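Local atomic coordinates of spore germination protein GerM (Bacillus subtilis subsp. subtilis str. 168, PDB entry 6GZB), a protein that is of unknown function but affects both sporulation and germination, and carries tandem GerMN domains. Residues S50-L56 / Q68-K74; T78-L83 / T146-F150. The contacts are given in a common frame with arbitrary orientation. Residues are numbered along the deposited sequence.

Contact 1. Residues S50-L56 / Q68-K74; sequences STVMREL and QTLPLPK
Leu56, Leu70 and Leu72 form the apolar centre, on the sheet face that also carries Val52, Arg54 and Gln68. Leu56 CD1 lies 3.9 Å from Leu70 CD1 and 4.2 Å from Leu72 CD1. Leu56 and Leu70 are both mt; Leu72 has an off-well chi1 of -96°. Arg54 CB packs on Leu72 CD2 at 3.8 Å. On the other face, Met53, in an all-m rotamer, folds over Pro71, with Met53 SD 3.8 Å from Pro71 CB. Glu55 CG lies 3.5 Å from Thr69 OG1, whose hydroxyl bonds to Val336 O.

Strands 51-56 and 68-73 are extended and antiparallel, their axes 4.2 Å apart at closest with 141° between their directions. Three hydrogen-bonded pairs each make two bonds: Val52 N to Leu72 O is 2.6 Å and Leu72 N to Val52 O 2.8 Å; Arg54 N to Leu70 O is 2.8 Å and Leu70 N to Arg54 O 2.9 Å; Leu56 N to Gln68 O is 2.9 Å and Gln68 N to Leu56 O 2.8 Å. Thr51/Pro73, Met53/Pro71 and Glu55/Thr69 are non-hydrogen-bonded pairs. Pro71 and Pro73 thus sit where no cross-strand amide donor is needed.

At the polar end, Lys74 N donates to Ser50 O at 3.0 Å. Lys74 NZ bonds to Ser49 O. This ladder is the open end of a beta hairpin, strands 51-60 and 65-73, in the first GerMN domain.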
loop_
_atom_site.group_PDB
_atom_site.type_symbol
_atom_site.label_atom_id
_atom_site.label_comp_id
_atom_site.label_asym_id
_atom_site.label_seq_id
_atom_site.Cartn_x
_atom_site.Cartn_y
_atom_site.Cartn_z
ATOM N N SER A 50 -8.564 2.709 24.801
ATOM C CA SER A 50 -7.481 3.666 25.003
ATOM C C SER A 50 -6.506 3.686 23.816
ATOM O O SER A 50 -5.539 4.448 23.816
ATOM C CB SER A 50 -6.729 3.345 26.299
ATOM O OG SER A 50 -6.176 2.041 26.258
ATOM N N THR A 51 -6.748 2.831 22.823
ATOM C CA THR A 51 -5.900 2.767 21.629
ATOM C C THR A 51 -6.717 2.960 20.356
ATOM O O THR A 51 -7.928 2.763 20.355
ATOM C CB THR A 51 -5.142 1.423 21.516
ATOM O OG1 THR A 51 -6.070 0.343 21.360
ATOM C CG2 THR A 51 -4.269 1.178 22.740
ATOM N N VAL A 52 -6.038 3.356 19.282
ATOM C CA VAL A 52 -6.630 3.417 17.953
ATOM C C VAL A 52 -5.784 2.593 16.977
ATOM O O VAL A 52 -4.552 2.639 17.020
ATOM C CB VAL A 52 -6.697 4.873 17.455
ATOM C CG1 VAL A 52 -7.464 4.963 16.145
ATOM C CG2 VAL A 52 -7.352 5.749 18.507
ATOM N N MET A 53 -6.447 1.804 16.139
ATOM C CA MET A 53 -5.751 0.981 15.159
ATOM C C MET A 53 -5.211 1.866 14.035
ATOM O O MET A 53 -5.949 2.631 13.437
ATOM C CB MET A 53 -6.702 -0.073 14.583
ATOM C CG MET A 53 -7.195 -1.102 15.599
ATOM S SD MET A 53 -5.870 -1.804 16.601
ATOM C CE MET A 53 -5.078 -2.890 15.420
ATOM N N ARG A 54 -3.917 1.770 13.766
ATOM C CA ARG A 54 -3.257 2.685 12.841
ATOM C C ARG A 54 -2.345 1.919 11.878
ATOM O O ARG A 54 -1.666 0.980 12.275
ATOM C CB ARG A 54 -2.442 3.715 13.629
ATOM C CG ARG A 54 -2.097 4.958 12.841
ATOM C CD ARG A 54 -3.340 5.801 12.625
ATOM N NE ARG A 54 -3.757 6.451 13.862
ATOM C CZ ARG A 54 -4.935 7.038 14.041
ATOM N NH1 ARG A 54 -5.843 7.022 13.076
ATOM N NH2 ARG A 54 -5.202 7.645 15.187
ATOM N N GLU A 55 -2.303 2.348 10.622
ATOM C CA GLU A 55 -1.367 1.775 9.659
ATOM C C GLU A 55 0.050 2.258 9.959
ATOM O O GLU A 55 0.305 3.459 10.043
ATOM C CB GLU A 55 -1.759 2.142 8.224
ATOM C CG GLU A 55 -2.985 1.419 7.679
ATOM C CD GLU A 55 -3.333 1.834 6.243
ATOM O OE1 GLU A 55 -2.543 2.568 5.592
ATOM O OE2 GLU A 55 -4.384 1.390 5.746
ATOM N N LEU A 56 0.960 1.314 10.166
ATOM C CA LEU A 56 2.386 1.615 10.168
ATOM C C LEU A 56 3.044 0.895 9.001
ATOM O O LEU A 56 2.916 -0.321 8.862
ATOM C CB LEU A 56 3.035 1.181 11.480
ATOM C CG LEU A 56 2.432 1.746 12.763
ATOM C CD1 LEU A 56 3.171 1.168 13.964
ATOM C CD2 LEU A 56 2.492 3.265 12.775
ATOM N N GLN A 68 1.319 -2.512 8.394
ATOM C CA GLN A 68 0.833 -3.308 9.504
ATOM C C GLN A 68 -0.033 -2.452 10.405
ATOM O O GLN A 68 0.416 -1.426 10.914
ATOM C CB GLN A 68 1.994 -3.894 10.300
ATOM C CG GLN A 68 2.763 -4.966 9.549
ATOM C CD GLN A 68 2.011 -6.278 9.505
ATOM O OE1 GLN A 68 2.002 -7.030 10.484
ATOM N NE2 GLN A 68 1.350 -6.549 8.379
ATOM N N THR A 69 -1.296 -2.849 10.554
ATOM C CA THR A 69 -2.250 -2.060 11.327
ATOM C C THR A 69 -2.214 -2.473 12.787
ATOM O O THR A 69 -2.424 -3.637 13.117
ATOM C CB THR A 69 -3.670 -2.174 10.756
ATOM O OG1 THR A 69 -3.741 -1.431 9.531
ATOM C CG2 THR A 69 -4.691 -1.597 11.730
ATOM N N LEU A 70 -1.832 -1.529 13.641
ATOM C CA LEU A 70 -1.416 -1.830 15.006
ATOM C C LEU A 70 -2.034 -0.836 15.986
ATOM O O LEU A 70 -2.343 0.291 15.609
ATOM C CB LEU A 70 0.110 -1.790 15.111
ATOM C CG LEU A 70 0.813 -2.923 14.372
ATOM C CD1 LEU A 70 2.307 -2.654 14.272
ATOM C CD2 LEU A 70 0.524 -4.254 15.056
ATOM N N PRO A 71 -2.222 -1.259 17.247
ATOM C CA PRO A 71 -2.886 -0.429 18.254
ATOM C C PRO A 71 -1.980 0.667 18.799
ATOM O O PRO A 71 -0.943 0.375 19.381
ATOM C CB PRO A 71 -3.230 -1.431 19.362
ATOM C CG PRO A 71 -2.189 -2.486 19.253
ATOM C CD PRO A 71 -1.796 -2.559 17.797
ATOM N N LEU A 72 -2.349 1.919 18.570
ATOM C CA LEU A 72 -1.576 3.050 19.078
ATOM C C LEU A 72 -2.393 3.820 20.111
ATOM O O LEU A 72 -3.577 4.046 19.908
ATOM C CB LEU A 72 -1.205 3.988 17.927
ATOM C CG LEU A 72 0.178 3.816 17.296
ATOM C CD1 LEU A 72 0.439 2.368 16.931
ATOM C CD2 LEU A 72 0.316 4.713 16.074
ATOM N N PRO A 73 -1.748 4.276 21.195
ATOM C CA PRO A 73 -2.439 5.064 22.225
ATOM C C PRO A 73 -3.137 6.300 21.658
ATOM O O PRO A 73 -2.600 6.956 20.771
ATOM C CB PRO A 73 -1.311 5.487 23.169
ATOM C CG PRO A 73 -0.151 4.612 22.854
ATOM C CD PRO A 73 -0.296 4.215 21.416
ATOM N N LYS A 74 -4.329 6.607 22.158
ATOM C CA LYS A 74 -4.982 7.877 21.852
ATOM C C LYS A 74 -4.009 9.044 22.023
ATOM O O LYS A 74 -3.186 9.063 22.935
ATOM C CB LYS A 74 -6.205 8.091 22.748
ATOM C CG LYS A 74 -7.534 8.036 22.010
ATOM C CD LYS A 74 -8.158 6.652 22.080
ATOM C CE LYS A 74 -9.655 6.740 22.339
ATOM N NZ LYS A 74 -10.392 5.550 21.834
#

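Contact 2. Residues T78-L83 / T146-F150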
loop_
_atom_site.group_PDB
_atom_site.type_symbol
_atom_site.label_atom_id
_atom_site.label_comp_id
_atom_site.label_asym_id
_atom_site.label_seq_id
_atom_site.Cartn_x
_atom_site.Cartn_y
_atom_site.Cartn_z
ATOM N N THR A 78 -1.827 12.691 16.020
ATOM C CA THR A 78 -1.820 11.307 15.557
ATOM C C THR A 78 -0.816 11.082 14.426
ATOM O O THR A 78 -0.170 10.038 14.369
ATOM C CB THR A 78 -3.219 10.884 15.081
ATOM O OG1 THR A 78 -3.741 11.869 14.174
ATOM C CG2 THR A 78 -4.152 10.731 16.274
ATOM N N ALA A 79 -0.675 12.067 13.547
ATOM C CA ALA A 79 0.265 11.979 12.443
ATOM C C ALA A 79 1.686 11.898 12.970
ATOM O O ALA A 79 2.477 11.060 12.537
ATOM C CB ALA A 79 0.109 13.178 11.530
ATOM N N LYS A 80 2.003 12.763 13.920
ATOM C CA LYS A 80 3.298 12.725 14.583
ATOM C C LYS A 80 3.502 11.399 15.312
ATOM O O LYS A 80 4.581 10.800 15.272
ATOM C CB LYS A 80 3.403 13.887 15.567
ATOM C CG LYS A 80 4.569 13.785 16.525
ATOM C CD LYS A 80 4.531 14.947 17.501
ATOM C CE LYS A 80 5.705 14.894 18.464
ATOM N NZ LYS A 80 6.089 16.249 18.927
ATOM N N GLN A 81 2.460 10.936 15.980
ATOM C CA GLN A 81 2.556 9.705 16.751
ATOM C C GLN A 81 2.844 8.525 15.832
ATOM O O GLN A 81 3.666 7.667 16.147
ATOM C CB GLN A 81 1.257 9.462 17.512
ATOM C CG GLN A 81 1.298 8.225 18.395
ATOM C CD GLN A 81 -0.077 7.809 18.841
ATOM O OE1 GLN A 81 -1.031 7.837 18.063
ATOM N NE2 GLN A 81 -0.196 7.450 20.115
ATOM N N ALA A 82 2.168 8.494 14.685
ATOM C CA ALA A 82 2.350 7.409 13.725
ATOM C C ALA A 82 3.814 7.314 13.282
ATOM O O ALA A 82 4.384 6.229 13.245
ATOM C CB ALA A 82 1.442 7.611 12.526
ATOM N N LEU A 83 4.437 8.457 13.013
ATOM C CA LEU A 83 5.848 8.478 12.642
ATOM C C LEU A 83 6.745 8.044 13.799
ATOM O O LEU A 83 7.761 7.382 13.590
ATOM C CB LEU A 83 6.259 9.871 12.174
ATOM C CG LEU A 83 5.597 10.357 10.881
ATOM C CD1 LEU A 83 6.265 11.647 10.425
ATOM C CD2 LEU A 83 5.683 9.308 9.785
ATOM N N THR A 146 2.628 6.264 5.511
ATOM C CA THR A 146 2.129 6.372 6.879
ATOM C C THR A 146 1.371 7.692 7.115
ATOM O O THR A 146 0.269 7.697 7.676
ATOM C CB THR A 146 3.251 6.201 7.915
ATOM O OG1 THR A 146 3.857 4.913 7.759
ATOM C CG2 THR A 146 2.694 6.316 9.326
ATOM N N LEU A 147 1.925 8.796 6.622
ATOM C CA LEU A 147 1.291 10.102 6.788
ATOM C C LEU A 147 0.001 10.210 5.985
ATOM O O LEU A 147 -0.984 10.770 6.459
ATOM C CB LEU A 147 2.247 11.230 6.386
ATOM C CG LEU A 147 3.338 11.539 7.408
ATOM C CD1 LEU A 147 4.290 12.609 6.886
ATOM C CD2 LEU A 147 2.707 11.971 8.718
ATOM N N THR A 148 -0.006 9.658 4.779
ATOM C CA THR A 148 -1.134 9.845 3.872
ATOM C C THR A 148 -2.296 8.915 4.151
ATOM O O THR A 148 -3.306 8.954 3.445
ATOM C CB THR A 148 -0.717 9.707 2.390
ATOM O OG1 THR A 148 0.026 8.502 2.192
ATOM C CG2 THR A 148 0.142 10.902 1.978
ATOM N N GLN A 149 -2.198 8.110 5.202
ATOM C CA GLN A 149 -3.365 7.335 5.627
ATOM C C GLN A 149 -4.454 8.252 6.194
ATOM O O GLN A 149 -5.613 7.882 6.247
ATOM C CB GLN A 149 -2.984 6.270 6.660
ATOM C CG GLN A 149 -2.806 6.795 8.074
ATOM C CD GLN A 149 -2.268 5.728 9.003
ATOM O OE1 GLN A 149 -3.021 4.882 9.472
ATOM N NE2 GLN A 149 -0.957 5.737 9.240
ATOM N N PHE A 150 -4.059 9.426 6.671
ATOM C CA PHE A 150 -4.994 10.372 7.261
ATOM C C PHE A 150 -5.668 11.221 6.190
ATOM O O PHE A 150 -5.043 11.620 5.196
ATOM C CB PHE A 150 -4.260 11.282 8.236
ATOM C CG PHE A 150 -3.598 10.553 9.355
ATOM C CD1 PHE A 150 -4.334 10.115 10.440
ATOM C CD2 PHE A 150 -2.233 10.314 9.335
ATOM C CE1 PHE A 150 -3.722 9.447 11.487
ATOM C CE2 PHE A 150 -1.615 9.633 10.370
ATOM C CZ PHE A 150 -2.365 9.180 11.439
#
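Phe150 lays its ring beside the start of helix 78-84. Ala82 CB meets the ring edge, 4.3 Å from Phe150 CE2. Ala79 CA is 3.7 Å from Phe150 CE2, and Thr78 OG1 is 3.6 Å from Phe150 CE1. The small alanines let the other segment come close: the CA atoms of Ala79 and Leu147 are 6.0 Å apart. Leu147 CD2 fits between Ala79 CB and Leu83 CG, 4.0 Å from each. Thr146 CG2 packs on Ala82 CB at 3.7 Å, while its hydroxyl bonds to Ser142 O and Tyr57 N.

A type I turn from Leu147 to Phe150 brings the ring back to the helix. Gln149 NE2 bonds to Thr146 O at 2.8 Å and also to Glu55 O. Leu83 and Leu147 both touch Ala122 of strand 119-124. Alanines of helix 78-84 thus pack against the C-terminal end of helix 136-147 and the Phe150 ring of the turn that follows, a buried contact in the core of the first GerMN domain.

In the fold
Contact 1 and contact 2 follow one another along the chain, with centres about 10 Å apart. Strand 65-73 leads into helix 78-84. Two probable hydrogen bonds join the contacts: Pro73 O to Gln81 NE2 at 2.5 Å, and Glu55 O to Gln149 NE2 at 2.7 Å. Helix 78-84 is thus tied to strand 65-73, and the turn after helix 136-147 to strand 51-60. Arg54 of contact 1 touches both segments of contact 2, its CD 3.3 Å from Gln149 OE1 and its NH2 3.4 Å from Thr78 CG2. Bound 1,2-ethanediol, probably from the crystallisation liquor, lies about 4 Å from the Phe150 side chain and is also found about 5 Å from that of Arg54.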